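Local coordinates for branched-chain phosphotransacylase (Enterococcus faecalis, PDB 1YCO), which probably transfers acyl groups, such as branched-chain ones, between coenzyme A and phosphate, at residues I151-A156 / K171-H176; L189-A194 / D214-P219. All coordinates share one frame; numbering follows the deposited sequence.

Overall arrangement
Contacts 1 and 2 follow one another along the chain without nesting or crossing. Contact 1 forms first: the chain leaves strand 150-154, runs through a loop into helix 165-177 and lays that helix back against the strand. It then returns through strand 184-189, and contact 2 begins at the end of this strand, closing when strand 215-217 comes to pack against helix 191-195. The two share a mixed sheet in which 150-154 lies between 184-189 and 215-217. Their centres are about 9 Å apart, and backbone bonds probably join them, from Ser155 N to Leu189 O and from Val217 N to Ala152 O. Both contacts also touch the second subunit.

Contact 1: I151-A156 / K171-H176; sequences IALLSA and KEVTAH
Leu153, on strand 150-154, meets helix 165-177 through a single methyl group, CD1, which packs against Val173 and Thr174. The apolar part is the meeting with Val173: Leu153 CD1 lies 3.7 Å from Val173 CB and 3.9 Å from Val173 CG1, so it rests on the branch point and one methyl of the valine, the two side chains crossing obliquely. Leu153 CG stands anti to its own carbonyl carbon (chi1 -54°), and the extended chi2 carries CD1 outward from the strand to the helix.

The second meeting is of methyl with hydroxyl. Thr174 OG1 is 3.4 Å from Leu153 CD1, a van der Waals contact with no bond between them. The hydroxyl is engaged by its own helix and the next strand, at Ala170 O and Gly187 O; having one proton, it must share it or alternate between the two carbonyls. A chi1 of -63°, with OG1 anti to the carbonyl carbon, turns the oxygen back along the helix to Ala170 O, one turn earlier.

The pair belongs to a beta-alpha-beta unit, strand 150-154, helix 165-177 and strand 184-189, in which the helix covers one face of the sheet. Leu153 also touches Val185 on strand 184-189 and Val217 on strand 215-217, the strands on either side of its own, and helix 127-143 neighbours helix 165-177.

Contact 2: L189-A194 / D214-P219; sequences LSLDLA and DILVVP
This is a small apolar helix-on-sheet contact, in which Leu191 and Ala194, on the short helix 191-195, pack on Leu216 of strand 215-217. All three residues are buried, and no hydrogen bond passes between the two segments. Leu216 spreads its methyls over two partners: CD2 lies 4.0 Å from Ala194 CB, and CD1 lies 4.1 Å from Leu191 CD1. Measured from CA to CA, the two segments come nearest at Ala194 and Leu216, 7.8 Å apart. Leu191 reaches in from the flank. With its CG anti to the backbone N (chi1 -178°), the side chain carries CD1 across to the methyl of Leu216. The two leucine side chains cross at about a right angle.

The helix start is held by polar bonds of its own. Ser190 occupies the N-cap position, and its OG donates to Asp192 OD1 over 2.5 Å, meeting the oxygen nearly along the C-O axis. The same oxygen receives Leu193 N at 2.6 Å, from 49° out of the carboxylate plane and with a bent N-H...O angle of 133°. Two donors thus grip Asp192 OD1 and tie the carboxylate back onto the first turn, where the positive end of the helix dipole would probably favour its negative charge. Asp192 OD2 has a long, weak ion pair with Lys229 of the second subunit.

Around the contact, Ala194 also rests on Ala152 of strand 150-154, and Leu216 touches Phe114 of strand 113-117. Helix 127-143 takes the other face of strand 215-217, touching Ile215 and Val217, while Ser230 of the second subunit packs against Leu191.

Contact 1: I151-A156 / K171-H176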
loop_
_atom_site.group_PDB
_atom_site.type_symbol
_atom_site.label_atom_id
_atom_site.label_comp_id
_atom_site.label_asym_id
_atom_site.label_seq_id
_atom_site.Cartn_x
_atom_site.Cartn_y
_atom_site.Cartn_z
ATOM N N ILE A 151 -10.432 -9.601 12.430
ATOM C CA ILE A 151 -9.056 -9.535 11.963
ATOM C C ILE A 151 -8.928 -10.122 10.569
ATOM O O ILE A 151 -9.030 -11.336 10.354
ATOM C CB ILE A 151 -8.129 -10.280 12.942
ATOM C CG1 ILE A 151 -8.394 -9.738 14.361
ATOM C CG2 ILE A 151 -6.674 -10.092 12.545
ATOM C CD1 ILE A 151 -7.622 -10.435 15.465
ATOM N N ALA A 152 -8.702 -9.223 9.627
ATOM C CA ALA A 152 -8.554 -9.565 8.240
ATOM C C ALA A 152 -7.093 -9.720 7.844
ATOM O O ALA A 152 -6.266 -8.828 8.073
ATOM C CB ALA A 152 -9.220 -8.494 7.374
ATOM N N LEU A 153 -6.793 -10.873 7.259
ATOM C CA LEU A 153 -5.456 -11.187 6.779
ATOM C C LEU A 153 -5.457 -10.777 5.313
ATOM O O LEU A 153 -6.011 -11.464 4.456
ATOM C CB LEU A 153 -5.193 -12.682 6.925
ATOM C CG LEU A 153 -5.435 -13.158 8.359
ATOM C CD1 LEU A 153 -5.147 -14.653 8.471
ATOM C CD2 LEU A 153 -4.525 -12.368 9.306
ATOM N N LEU A 154 -4.837 -9.637 5.042
ATOM C CA LEU A 154 -4.776 -9.068 3.701
ATOM C C LEU A 154 -3.905 -9.752 2.679
ATOM O O LEU A 154 -2.796 -10.184 2.976
ATOM C CB LEU A 154 -4.334 -7.616 3.781
ATOM C CG LEU A 154 -5.328 -6.591 4.293
ATOM C CD1 LEU A 154 -4.650 -5.224 4.235
ATOM C CD2 LEU A 154 -6.582 -6.591 3.417
ATOM N N SER A 155 -4.421 -9.822 1.459
ATOM C CA SER A 155 -3.701 -10.404 0.332
ATOM C C SER A 155 -4.241 -9.767 -0.951
ATOM O O SER A 155 -5.320 -9.180 -0.946
ATOM C CB SER A 155 -3.884 -11.922 0.301
ATOM O OG SER A 155 -3.096 -12.499 -0.722
ATOM N N ALA A 156 -3.487 -9.875 -2.041
ATOM C CA ALA A 156 -3.886 -9.292 -3.322
ATOM C C ALA A 156 -5.198 -9.845 -3.868
ATOM O O ALA A 156 -6.076 -9.089 -4.311
ATOM C CB ALA A 156 -2.777 -9.481 -4.350
ATOM N N LYS A 171 -4.321 -18.195 4.561
ATOM C CA LYS A 171 -5.071 -19.425 4.761
ATOM C C LYS A 171 -4.549 -20.249 5.945
ATOM O O LYS A 171 -5.339 -20.830 6.681
ATOM C CB LYS A 171 -5.047 -20.278 3.487
ATOM C CG LYS A 171 -5.775 -21.610 3.635
ATOM C CD LYS A 171 -5.667 -22.474 2.380
ATOM C CE LYS A 171 -4.215 -22.840 2.059
ATOM N NZ LYS A 171 -3.539 -23.539 3.197
ATOM N N GLU A 172 -3.232 -20.301 6.135
ATOM C CA GLU A 172 -2.689 -21.082 7.244
ATOM C C GLU A 172 -2.974 -20.464 8.605
ATOM O O GLU A 172 -3.362 -21.159 9.541
ATOM C CB GLU A 172 -1.187 -21.263 7.103
ATOM C CG GLU A 172 -0.758 -21.977 5.856
ATOM C CD GLU A 172 0.742 -21.930 5.703
ATOM O OE1 GLU A 172 1.316 -20.855 5.984
ATOM O OE2 GLU A 172 1.350 -22.953 5.308
ATOM N N VAL A 173 -2.778 -19.156 8.711
ATOM C CA VAL A 173 -3.007 -18.434 9.957
ATOM C C VAL A 173 -4.495 -18.489 10.295
ATOM O O VAL A 173 -4.885 -18.528 11.462
ATOM C CB VAL A 173 -2.542 -16.962 9.813
ATOM C CG1 VAL A 173 -2.777 -16.189 11.108
ATOM C CG2 VAL A 173 -1.059 -16.930 9.445
ATOM N N THR A 174 -5.330 -18.488 9.263
ATOM C CA THR A 174 -6.772 -18.570 9.459
ATOM C C THR A 174 -7.086 -19.924 10.104
ATOM O O THR A 174 -7.776 -19.996 11.124
ATOM C CB THR A 174 -7.526 -18.454 8.111
ATOM O OG1 THR A 174 -7.283 -17.165 7.536
ATOM C CG2 THR A 174 -9.027 -18.638 8.315
ATOM N N ALA A 175 -6.568 -20.993 9.503
ATOM C CA ALA A 175 -6.780 -22.349 10.009
ATOM C C ALA A 175 -6.374 -22.440 11.480
ATOM O O ALA A 175 -7.048 -23.088 12.275
ATOM C CB ALA A 175 -5.971 -23.356 9.176
ATOM N N HIS A 176 -5.270 -21.782 11.824
ATOM C CA HIS A 176 -4.769 -21.780 13.188
ATOM C C HIS A 176 -5.751 -21.174 14.175
ATOM O O HIS A 176 -5.893 -21.660 15.301
ATOM C CB HIS A 176 -3.469 -20.995 13.283
ATOM C CG HIS A 176 -2.978 -20.828 14.685
ATOM N ND1 HIS A 176 -2.111 -21.720 15.278
ATOM C CD2 HIS A 176 -3.293 -19.916 15.638
ATOM C CE1 HIS A 176 -1.918 -21.366 16.537
ATOM N NE2 HIS A 176 -2.626 -20.277 16.780
#

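Contact 2: L189-A194 / D214-P219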
loop_
_atom_site.group_PDB
_atom_site.type_symbol
_atom_site.label_atom_id
_atom_site.label_comp_id
_atom_site.label_asym_id
_atom_site.label_seq_id
_atom_site.Cartn_x
_atom_site.Cartn_y
_atom_site.Cartn_z
ATOM N N LEU A 189 -8.032 -11.895 2.116
ATOM C CA LEU A 189 -9.048 -10.884 1.896
ATOM C C LEU A 189 -8.337 -9.696 1.283
ATOM O O LEU A 189 -7.208 -9.379 1.652
ATOM C CB LEU A 189 -9.713 -10.430 3.197
ATOM C CG LEU A 189 -11.083 -10.958 3.599
ATOM C CD1 LEU A 189 -11.629 -10.070 4.711
ATOM C CD2 LEU A 189 -12.054 -10.947 2.407
ATOM N N SER A 190 -9.021 -9.051 0.346
ATOM C CA SER A 190 -8.503 -7.886 -0.331
ATOM C C SER A 190 -8.900 -6.675 0.495
ATOM O O SER A 190 -9.916 -6.701 1.190
ATOM C CB SER A 190 -9.125 -7.795 -1.714
ATOM O OG SER A 190 -10.533 -7.719 -1.591
ATOM N N LEU A 191 -8.103 -5.615 0.401
ATOM C CA LEU A 191 -8.346 -4.375 1.139
ATOM C C LEU A 191 -9.780 -3.848 1.017
ATOM O O LEU A 191 -10.396 -3.479 2.009
ATOM C CB LEU A 191 -7.353 -3.289 0.675
ATOM C CG LEU A 191 -7.402 -1.911 1.347
ATOM C CD1 LEU A 191 -6.844 -2.011 2.758
ATOM C CD2 LEU A 191 -6.591 -0.894 0.535
ATOM N N ASP A 192 -10.315 -3.789 -0.195
ATOM C CA ASP A 192 -11.683 -3.284 -0.351
ATOM C C ASP A 192 -12.708 -4.201 0.331
ATOM O O ASP A 192 -13.600 -3.721 1.028
ATOM C CB ASP A 192 -12.023 -3.117 -1.830
ATOM C CG ASP A 192 -11.743 -4.360 -2.618
ATOM O OD1 ASP A 192 -11.153 -5.290 -2.023
ATOM O OD2 ASP A 192 -12.095 -4.418 -3.820
ATOM N N LEU A 193 -12.591 -5.512 0.126
ATOM C CA LEU A 193 -13.523 -6.437 0.772
ATOM C C LEU A 193 -13.375 -6.413 2.302
ATOM O O LEU A 193 -14.289 -6.799 3.042
ATOM C CB LEU A 193 -13.343 -7.871 0.252
ATOM C CG LEU A 193 -13.827 -8.058 -1.204
ATOM C CD1 LEU A 193 -13.389 -9.408 -1.750
ATOM C CD2 LEU A 193 -15.341 -7.919 -1.251
ATOM N N ALA A 194 -12.233 -5.927 2.774
ATOM C CA ALA A 194 -11.993 -5.851 4.201
ATOM C C ALA A 194 -12.519 -4.568 4.868
ATOM O O ALA A 194 -12.978 -4.596 6.021
ATOM C CB ALA A 194 -10.507 -5.999 4.480
ATOM N N ASP A 214 -11.894 -4.846 12.006
ATOM C CA ASP A 214 -11.409 -3.955 13.056
ATOM C C ASP A 214 -9.889 -3.832 13.060
ATOM O O ASP A 214 -9.320 -2.856 13.558
ATOM C CB ASP A 214 -11.901 -4.454 14.405
ATOM C CG ASP A 214 -13.401 -4.484 14.479
ATOM O OD1 ASP A 214 -14.007 -3.398 14.392
ATOM O OD2 ASP A 214 -13.975 -5.586 14.611
ATOM N N ILE A 215 -9.243 -4.843 12.504
ATOM C CA ILE A 215 -7.804 -4.876 12.433
ATOM C C ILE A 215 -7.398 -5.429 11.084
ATOM O O ILE A 215 -7.927 -6.445 10.619
ATOM C CB ILE A 215 -7.207 -5.803 13.505
ATOM C CG1 ILE A 215 -7.619 -5.327 14.895
ATOM C CG2 ILE A 215 -5.678 -5.860 13.354
ATOM C CD1 ILE A 215 -7.184 -6.243 16.007
ATOM N N LEU A 216 -6.444 -4.765 10.454
ATOM C CA LEU A 216 -5.955 -5.232 9.174
ATOM C C LEU A 216 -4.544 -5.733 9.449
ATOM O O LEU A 216 -3.784 -5.081 10.147
ATOM C CB LEU A 216 -5.930 -4.089 8.164
ATOM C CG LEU A 216 -7.232 -3.332 7.858
ATOM C CD1 LEU A 216 -6.955 -2.217 6.844
ATOM C CD2 LEU A 216 -8.284 -4.293 7.310
ATOM N N VAL A 217 -4.228 -6.913 8.928
ATOM C CA VAL A 217 -2.910 -7.521 9.074
ATOM C C VAL A 217 -2.292 -7.718 7.674
ATOM O O VAL A 217 -2.828 -8.448 6.832
ATOM C CB VAL A 217 -2.992 -8.899 9.789
ATOM C CG1 VAL A 217 -1.594 -9.476 10.000
ATOM C CG2 VAL A 217 -3.696 -8.756 11.112
ATOM N N VAL A 218 -1.166 -7.047 7.440
ATOM C CA VAL A 218 -0.452 -7.112 6.169
ATOM C C VAL A 218 0.593 -8.217 6.175
ATOM O O VAL A 218 0.975 -8.708 7.225
ATOM C CB VAL A 218 0.250 -5.785 5.854
ATOM C CG1 VAL A 218 -0.792 -4.677 5.720
ATOM C CG2 VAL A 218 1.245 -5.462 6.960
ATOM N N PRO A 219 1.072 -8.616 4.985
ATOM C CA PRO A 219 2.082 -9.677 4.845
ATOM C C PRO A 219 3.505 -9.193 5.090
ATOM O O PRO A 219 4.340 -9.927 5.614
ATOM C CB PRO A 219 1.932 -10.127 3.382
ATOM C CG PRO A 219 0.653 -9.541 2.914
ATOM C CD PRO A 219 0.530 -8.246 3.664
#